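Local coordinates for ABC transporter substrate-binding protein (Rhizobium radiobacter, PDB 6TFS) that probably captures a small solute outside the membrane and delivers it to an ABC importer, and also binds magnesium, at residues 111-116 / 124-129; 332-337 / 377-382. One frame throughout, in Å; residues are numbered along the deposited sequence.

Contact 1 joins two neighbouring strands of one beta hairpin, whereas contact 2 brings strand 330-337 against a turn that lies 40 residues further along the chain. Contact 1 is partly buried: one face, with Val116 and Ile126, is turned inward, and the other carries Lys115 and Thr127, beside exposed Gln114. Contact 2 is mostly buried, with Thr333 and Leu378 at its exposed margin. Backbone bonds dominate 111-116 / 124-129, with a bulge in the ladder; in 332-337 / 377-382 a single serine hydroxyl replaces the ladder and apolar side chains do the rest. Their centres lie 38 Å apart, and they hold different elements without touching.

Contact 1: 111-116 / 124-129; sequences AAIQKV and VRITLT
Thr127 meets both Gln114 and Lys115 in a classic beta bulge of an antiparallel hairpin. Its carbonyl O takes a short bond from Gln114 N (2.8 Å) and a longer, weak one from Lys115 N (3.3 Å), while Thr127 N returns a nearly straight bond to Lys115 O (2.9 Å, 179°). From CB outward, Thr127 is flanked by the two side chains that share the bulge. CB lies 3.8 Å from Lys115 CG; OG1 runs alongside the lysine's aliphatic chain, near CG and CE; CG2, anti to the backbone N, turns to the Gln114 amide, 3.9 Å from NE2. Just past the last pair of the ladder, Thr129 N bonds Ala112 O at 2.8 Å, and a water links Ala111 O with Thr129 OG1. Buried apolar contacts complete it: Ile113 CG1 meets Leu128 CD2 (3.7 Å) although the two side chains diverge, and Val116 CG1 touches both Val124 CG1 and Ile126 CG1. The hairpin forms one side of a four-stranded antiparallel sheet, with 113-120 outermost and 68-73 bonded to the far edge of 123-128. Helix 88-98 packs under Val116, Val124 and Ile126, and helix 135-138 under Ile126 and Leu128.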
ATOM      1  N   ALA A 111      -4.256  -9.301 -14.850  1.00 44.04           N
ATOM      2  CA  ALA A 111      -4.994  -9.274 -16.123  1.00 44.83           C
ATOM      3  C   ALA A 111      -4.328 -10.075 -17.255  1.00 49.25           C
ATOM      4  O   ALA A 111      -5.037 -10.723 -18.026  1.00 49.09           O
ATOM      5  CB  ALA A 111      -5.235  -7.837 -16.561  1.00 45.56           C
ATOM      6  N   ALA A 112      -2.974 -10.066 -17.333  1.00 45.90           N
ATOM      7  CA  ALA A 112      -2.238 -10.797 -18.364  1.00 46.58           C
ATOM      8  C   ALA A 112      -2.208 -12.318 -18.161  1.00 49.59           C
ATOM      9  O   ALA A 112      -1.892 -13.019 -19.111  1.00 49.21           O
ATOM     10  CB  ALA A 112      -0.828 -10.244 -18.531  1.00 47.22           C
ATOM     11  N   ILE A 113      -2.552 -12.838 -16.958  1.00 46.41           N
ATOM     12  CA  ILE A 113      -2.582 -14.295 -16.733  1.00 46.27           C
ATOM     13  C   ILE A 113      -3.713 -14.928 -17.564  1.00 51.88           C
ATOM     14  O   ILE A 113      -4.866 -14.508 -17.469  1.00 51.24           O
ATOM     15  CB  ILE A 113      -2.664 -14.700 -15.224  1.00 48.00           C
ATOM     16  CG1 ILE A 113      -1.390 -14.259 -14.442  1.00 47.71           C
ATOM     17  CG2 ILE A 113      -2.941 -16.210 -15.062  1.00 47.04           C
ATOM     18  CD1 ILE A 113      -1.386 -14.536 -12.911  1.00 47.81           C
ATOM     19  N   GLN A 114      -3.358 -15.925 -18.383  1.00 49.81           N
ATOM     20  CA  GLN A 114      -4.288 -16.693 -19.201  1.00 50.99           C
ATOM     21  C   GLN A 114      -4.789 -17.899 -18.374  1.00 56.04           C
ATOM     22  O   GLN A 114      -5.999 -18.123 -18.291  1.00 56.23           O
ATOM     23  CB  GLN A 114      -3.589 -17.154 -20.488  1.00 52.87           C
ATOM     24  CG  GLN A 114      -4.471 -17.936 -21.453  1.00 63.32           C
ATOM     25  CD  GLN A 114      -3.622 -18.714 -22.431  1.00 82.47           C
ATOM     26  OE1 GLN A 114      -2.990 -18.154 -23.338  1.00 80.11           O
ATOM     27  NE2 GLN A 114      -3.573 -20.024 -22.258  1.00 72.61           N
ATOM     28  N   LYS A 115      -3.851 -18.651 -17.753  1.00 52.28           N
ATOM     29  CA  LYS A 115      -4.156 -19.828 -16.934  1.00 51.43           C
ATOM     30  C   LYS A 115      -3.072 -20.153 -15.893  1.00 51.83           C
ATOM     31  O   LYS A 115      -1.904 -19.780 -16.045  1.00 49.53           O
ATOM     32  CB  LYS A 115      -4.480 -21.066 -17.803  1.00 54.70           C
ATOM     33  CG  LYS A 115      -3.362 -21.517 -18.738  1.00 67.13           C
ATOM     34  CD  LYS A 115      -3.749 -22.763 -19.519  1.00 74.07           C
ATOM     35  CE  LYS A 115      -2.780 -23.040 -20.644  1.00 85.41           C
ATOM     36  NZ  LYS A 115      -3.169 -24.245 -21.423  1.00 97.18           N
ATOM     37  N   VAL A 116      -3.502 -20.830 -14.818  1.00 48.32           N
ATOM     38  CA  VAL A 116      -2.678 -21.304 -13.701  1.00 47.13           C
ATOM     39  C   VAL A 116      -3.009 -22.792 -13.568  1.00 51.18           C
ATOM     40  O   VAL A 116      -4.174 -23.152 -13.380  1.00 50.70           O
ATOM     41  CB  VAL A 116      -2.936 -20.528 -12.377  1.00 49.30           C
ATOM     42  CG1 VAL A 116      -1.957 -20.973 -11.295  1.00 48.61           C
ATOM     43  CG2 VAL A 116      -2.846 -19.019 -12.588  1.00 48.19           C
ATOM     44  N   VAL A 124       3.580 -25.799 -10.293  1.00 46.44           N
ATOM     45  CA  VAL A 124       2.612 -24.801 -10.751  1.00 45.30           C
ATOM     46  C   VAL A 124       3.112 -24.161 -12.041  1.00 48.92           C
ATOM     47  O   VAL A 124       4.224 -23.637 -12.071  1.00 48.27           O
ATOM     48  CB  VAL A 124       2.288 -23.716  -9.674  1.00 48.23           C
ATOM     49  CG1 VAL A 124       1.208 -22.746 -10.163  1.00 47.63           C
ATOM     50  CG2 VAL A 124       1.885 -24.337  -8.344  1.00 47.63           C
ATOM     51  N   ARG A 125       2.295 -24.202 -13.101  1.00 45.92           N
ATOM     52  CA  ARG A 125       2.619 -23.537 -14.356  1.00 45.55           C
ATOM     53  C   ARG A 125       1.676 -22.338 -14.539  1.00 48.81           C
ATOM     54  O   ARG A 125       0.454 -22.487 -14.456  1.00 48.02           O
ATOM     55  CB  ARG A 125       2.536 -24.496 -15.555  1.00 45.69           C
ATOM     56  CG  ARG A 125       3.019 -23.870 -16.868  1.00 52.02           C
ATOM     57  CD  ARG A 125       2.756 -24.739 -18.086  1.00 57.20           C
ATOM     58  NE  ARG A 125       3.472 -26.013 -18.014  1.00 66.37           N
ATOM     59  CZ  ARG A 125       2.900 -27.209 -18.129  1.00 81.63           C
ATOM     60  NH1 ARG A 125       1.595 -27.310 -18.352  1.00 71.69           N
ATOM     61  NH2 ARG A 125       3.629 -28.311 -18.032  1.00 67.03           N
ATOM     62  N   ILE A 126       2.255 -21.156 -14.795  1.00 45.37           N
ATOM     63  CA  ILE A 126       1.524 -19.909 -15.044  1.00 44.60           C
ATOM     64  C   ILE A 126       1.780 -19.511 -16.493  1.00 48.01           C
ATOM     65  O   ILE A 126       2.936 -19.361 -16.904  1.00 47.64           O
ATOM     66  CB  ILE A 126       1.908 -18.775 -14.035  1.00 46.28           C
ATOM     67  CG1 ILE A 126       1.528 -19.169 -12.597  1.00 46.45           C
ATOM     68  CG2 ILE A 126       1.262 -17.417 -14.432  1.00 44.74           C
ATOM     69  CD1 ILE A 126       2.333 -18.485 -11.511  1.00 52.44           C
ATOM     70  N   THR A 127       0.696 -19.348 -17.261  1.00 44.31           N
ATOM     71  CA  THR A 127       0.761 -18.950 -18.663  1.00 43.82           C
ATOM     72  C   THR A 127       0.196 -17.549 -18.794  1.00 46.39           C
ATOM     73  O   THR A 127      -0.897 -17.271 -18.299  1.00 44.66           O
ATOM     74  CB  THR A 127       0.057 -19.987 -19.565  1.00 49.66           C
ATOM     75  OG1 THR A 127       0.690 -21.253 -19.383  1.00 51.57           O
ATOM     76  CG2 THR A 127       0.112 -19.618 -21.045  1.00 46.14           C
ATOM     77  N   LEU A 128       0.950 -16.672 -19.462  1.00 44.16           N
ATOM     78  CA  LEU A 128       0.563 -15.285 -19.699  1.00 44.40           C
ATOM     79  C   LEU A 128       0.122 -15.092 -21.158  1.00 50.23           C
ATOM     80  O   LEU A 128       0.708 -15.690 -22.056  1.00 49.66           O
ATOM     81  CB  LEU A 128       1.739 -14.342 -19.384  1.00 43.95           C
ATOM     82  CG  LEU A 128       2.272 -14.321 -17.942  1.00 48.22           C
ATOM     83  CD1 LEU A 128       3.540 -13.509 -17.868  1.00 47.81           C
ATOM     84  CD2 LEU A 128       1.247 -13.748 -16.980  1.00 51.47           C
ATOM     85  N   THR A 129      -0.900 -14.246 -21.377  1.00 48.39           N
ATOM     86  CA  THR A 129      -1.437 -13.878 -22.698  1.00 49.74           C
ATOM     87  C   THR A 129      -0.433 -12.950 -23.402  1.00 52.64           C
ATOM     88  O   THR A 129      -0.265 -13.016 -24.615  1.00 53.54           O
ATOM     89  CB  THR A 129      -2.812 -13.163 -22.523  1.00 58.76           C
ATOM     90  OG1 THR A 129      -3.687 -14.006 -21.778  1.00 61.03           O
ATOM     91  CG2 THR A 129      -3.479 -12.823 -23.849  1.00 58.31           C
TER
HETATM   92  O   HOH W   1      -5.280 -12.305 -20.238  1.00 57.88           O

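Contact 2: 332-337 / 377-382. With SO4 (sulfate ion), chain E.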
ATOM      1  N   VAL A 332     -15.379  23.615  -1.765  1.00 44.63           N
ATOM      2  CA  VAL A 332     -15.320  22.179  -2.036  1.00 44.05           C
ATOM      3  C   VAL A 332     -15.455  21.446  -0.716  1.00 45.77           C
ATOM      4  O   VAL A 332     -14.790  21.810   0.256  1.00 44.75           O
ATOM      5  CB  VAL A 332     -14.000  21.713  -2.740  1.00 48.75           C
ATOM      6  CG1 VAL A 332     -14.198  20.352  -3.411  1.00 48.64           C
ATOM      7  CG2 VAL A 332     -13.486  22.735  -3.737  1.00 49.03           C
ATOM      8  N   THR A 333     -16.274  20.390  -0.692  1.00 42.94           N
ATOM      9  CA  THR A 333     -16.445  19.542   0.484  1.00 42.76           C
ATOM     10  C   THR A 333     -15.783  18.213   0.204  1.00 45.71           C
ATOM     11  O   THR A 333     -16.210  17.487  -0.685  1.00 46.57           O
ATOM     12  CB  THR A 333     -17.924  19.409   0.903  1.00 48.57           C
ATOM     13  OG1 THR A 333     -18.447  20.708   1.151  1.00 48.09           O
ATOM     14  CG2 THR A 333     -18.091  18.559   2.161  1.00 47.61           C
HETATM   15  N   MSE A 334     -14.742  17.900   0.957  1.00 41.17           N
HETATM   16  CA  MSE A 334     -14.011  16.651   0.784  1.00 39.64           C
HETATM   17  C   MSE A 334     -14.268  15.693   1.957  1.00 41.37           C
HETATM   18  O   MSE A 334     -14.138  16.081   3.121  1.00 40.06           O
HETATM   19  CB  MSE A 334     -12.503  16.958   0.612  1.00 40.78           C
HETATM   20  CG  MSE A 334     -11.614  15.732   0.432  1.00 47.12           C
HETATM   21 SE   MSE A 334      -9.719  16.230   0.028  1.00 54.54          SE
HETATM   22  CE  MSE A 334      -9.028  16.163   1.865  1.00 50.10           C
ATOM     23  N   VAL A 335     -14.615  14.439   1.632  1.00 37.71           N
ATOM     24  CA  VAL A 335     -14.764  13.360   2.617  1.00 37.84           C
ATOM     25  C   VAL A 335     -13.310  12.986   2.970  1.00 41.70           C
ATOM     26  O   VAL A 335     -12.536  12.609   2.087  1.00 41.23           O
ATOM     27  CB  VAL A 335     -15.589  12.144   2.086  1.00 41.21           C
ATOM     28  CG1 VAL A 335     -15.866  11.141   3.211  1.00 40.11           C
ATOM     29  CG2 VAL A 335     -16.900  12.608   1.430  1.00 41.43           C
ATOM     30  N   ALA A 336     -12.919  13.225   4.227  1.00 38.73           N
ATOM     31  CA  ALA A 336     -11.535  13.057   4.669  1.00 38.40           C
ATOM     32  C   ALA A 336     -11.340  11.959   5.699  1.00 41.43           C
ATOM     33  O   ALA A 336     -12.050  11.904   6.702  1.00 41.44           O
ATOM     34  CB  ALA A 336     -11.006  14.381   5.211  1.00 39.37           C
ATOM     35  N   SER A 337     -10.336  11.120   5.474  1.00 36.36           N
ATOM     36  CA  SER A 337      -9.990  10.050   6.401  1.00 35.31           C
ATOM     37  C   SER A 337      -9.539  10.585   7.776  1.00 39.95           C
ATOM     38  O   SER A 337      -8.835  11.598   7.855  1.00 38.54           O
ATOM     39  CB  SER A 337      -8.872   9.193   5.817  1.00 35.11           C
ATOM     40  OG  SER A 337      -8.373   8.328   6.821  1.00 37.50           O
ATOM     41  N   ASP A 377     -17.560   6.780  -5.234  1.00 40.58           N
ATOM     42  CA  ASP A 377     -17.519   8.140  -5.793  1.00 40.56           C
ATOM     43  C   ASP A 377     -18.212   9.171  -4.895  1.00 43.88           C
ATOM     44  O   ASP A 377     -18.858  10.078  -5.404  1.00 42.70           O
ATOM     45  CB  ASP A 377     -18.130   8.171  -7.222  1.00 42.79           C
ATOM     46  CG  ASP A 377     -17.129   8.084  -8.356  1.00 48.93           C
ATOM     47  OD1 ASP A 377     -15.952   8.463  -8.147  1.00 50.42           O
ATOM     48  OD2 ASP A 377     -17.516   7.642  -9.449  1.00 55.80           O
ATOM     49  N   LEU A 378     -18.087   9.030  -3.565  1.00 41.28           N
ATOM     50  CA  LEU A 378     -18.780   9.938  -2.652  1.00 41.16           C
ATOM     51  C   LEU A 378     -18.001  11.220  -2.337  1.00 45.00           C
ATOM     52  O   LEU A 378     -18.537  12.105  -1.674  1.00 44.49           O
ATOM     53  CB  LEU A 378     -19.221   9.212  -1.368  1.00 40.55           C
ATOM     54  CG  LEU A 378     -20.393   8.232  -1.529  1.00 44.55           C
ATOM     55  CD1 LEU A 378     -20.559   7.361  -0.286  1.00 43.97           C
ATOM     56  CD2 LEU A 378     -21.707   8.964  -1.862  1.00 44.49           C
ATOM     57  N   SER A 379     -16.763  11.344  -2.845  1.00 40.08           N
ATOM     58  CA  SER A 379     -15.970  12.540  -2.622  1.00 39.60           C
ATOM     59  C   SER A 379     -15.505  13.156  -3.952  1.00 44.93           C
ATOM     60  O   SER A 379     -14.987  12.430  -4.807  1.00 44.98           O
ATOM     61  CB  SER A 379     -14.789  12.246  -1.699  1.00 40.92           C
ATOM     62  OG  SER A 379     -14.292  13.442  -1.124  1.00 42.72           O
ATOM     63  N   PRO A 380     -15.695  14.485  -4.151  1.00 42.03           N
ATOM     64  CA  PRO A 380     -15.258  15.112  -5.418  1.00 41.58           C
ATOM     65  C   PRO A 380     -13.735  15.124  -5.588  1.00 43.91           C
ATOM     66  O   PRO A 380     -13.240  15.144  -6.710  1.00 43.28           O
ATOM     67  CB  PRO A 380     -15.844  16.531  -5.335  1.00 43.31           C
ATOM     68  CG  PRO A 380     -15.952  16.808  -3.882  1.00 47.85           C
ATOM     69  CD  PRO A 380     -16.309  15.479  -3.242  1.00 43.63           C
ATOM     70  N   ILE A 381     -13.007  15.142  -4.458  1.00 40.71           N
ATOM     71  CA  ILE A 381     -11.548  15.100  -4.365  1.00 40.46           C
ATOM     72  C   ILE A 381     -11.213  14.032  -3.326  1.00 42.35           C
ATOM     73  O   ILE A 381     -11.887  13.941  -2.299  1.00 41.75           O
ATOM     74  CB  ILE A 381     -10.898  16.485  -4.026  1.00 43.28           C
ATOM     75  CG1 ILE A 381     -11.247  17.550  -5.096  1.00 44.46           C
ATOM     76  CG2 ILE A 381      -9.362  16.366  -3.859  1.00 43.69           C
ATOM     77  CD1 ILE A 381     -11.002  18.990  -4.657  1.00 47.79           C
ATOM     78  N   VAL A 382     -10.169  13.233  -3.598  1.00 38.45           N
ATOM     79  CA  VAL A 382      -9.712  12.177  -2.701  1.00 37.27           C
ATOM     80  C   VAL A 382      -8.253  12.391  -2.348  1.00 40.84           C
ATOM     81  O   VAL A 382      -7.391  12.362  -3.233  1.00 39.59           O
ATOM     82  CB  VAL A 382      -9.969  10.744  -3.260  1.00 39.62           C
ATOM     83  CG1 VAL A 382      -9.377   9.658  -2.337  1.00 38.00           C
ATOM     84  CG2 VAL A 382     -11.455  10.502  -3.513  1.00 39.11           C
TER
HETATM   85  S   SO4 E 603     -20.095  20.486  -2.690  1.00140.29           S
HETATM   86  O1  SO4 E 603     -21.191  19.645  -2.203  1.00139.83           O
HETATM   87  O2  SO4 E 603     -19.463  21.167  -1.571  1.00140.24           O
HETATM   88  O3  SO4 E 603     -19.081  19.653  -3.346  1.00140.80           O
HETATM   89  O4  SO4 E 603     -20.614  21.482  -3.630  1.00139.95           O
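This is a mostly buried contact between a strand and a turn, in which strand 330-337 rests on the turn leading from helix 367-374 into strand 381-386. Asp377, with positive phi, completes a Schellman motif that ends this helix. The contact's polar centre is Ser379. With OG anti to the backbone N (chi1 -160°), the hydroxyl accepts the N-H of Val335 at 2.9 Å from OG to N and gives its own proton to Ile381 O, 2.7 Å from OG. One oxygen thus ties strand to turn and braces the turn itself. Around it, Val335 CG2 lies 3.5 Å from Leu378 O, and the Pro380 ring comes up against Thr333 O, 3.3 Å from CD. Val332 CG1 touches Ile381 CD1 at 3.7 Å, and the selenium of Met334, a selenomethionine, sits 3.9 Å from Ile381 CG2, the two side chains crossing at about a right angle. On the exposed side of the strand, Thr333 OG1 donates to a sulfate, probably from the crystallisation liquor. Trp370 bonds Val335 O. Strand 330-337, helix 340-353 and the paired parallel strand 358-365 form a beta-alpha-beta crossover, an element of the alpha/beta architecture of periplasmic binding proteins.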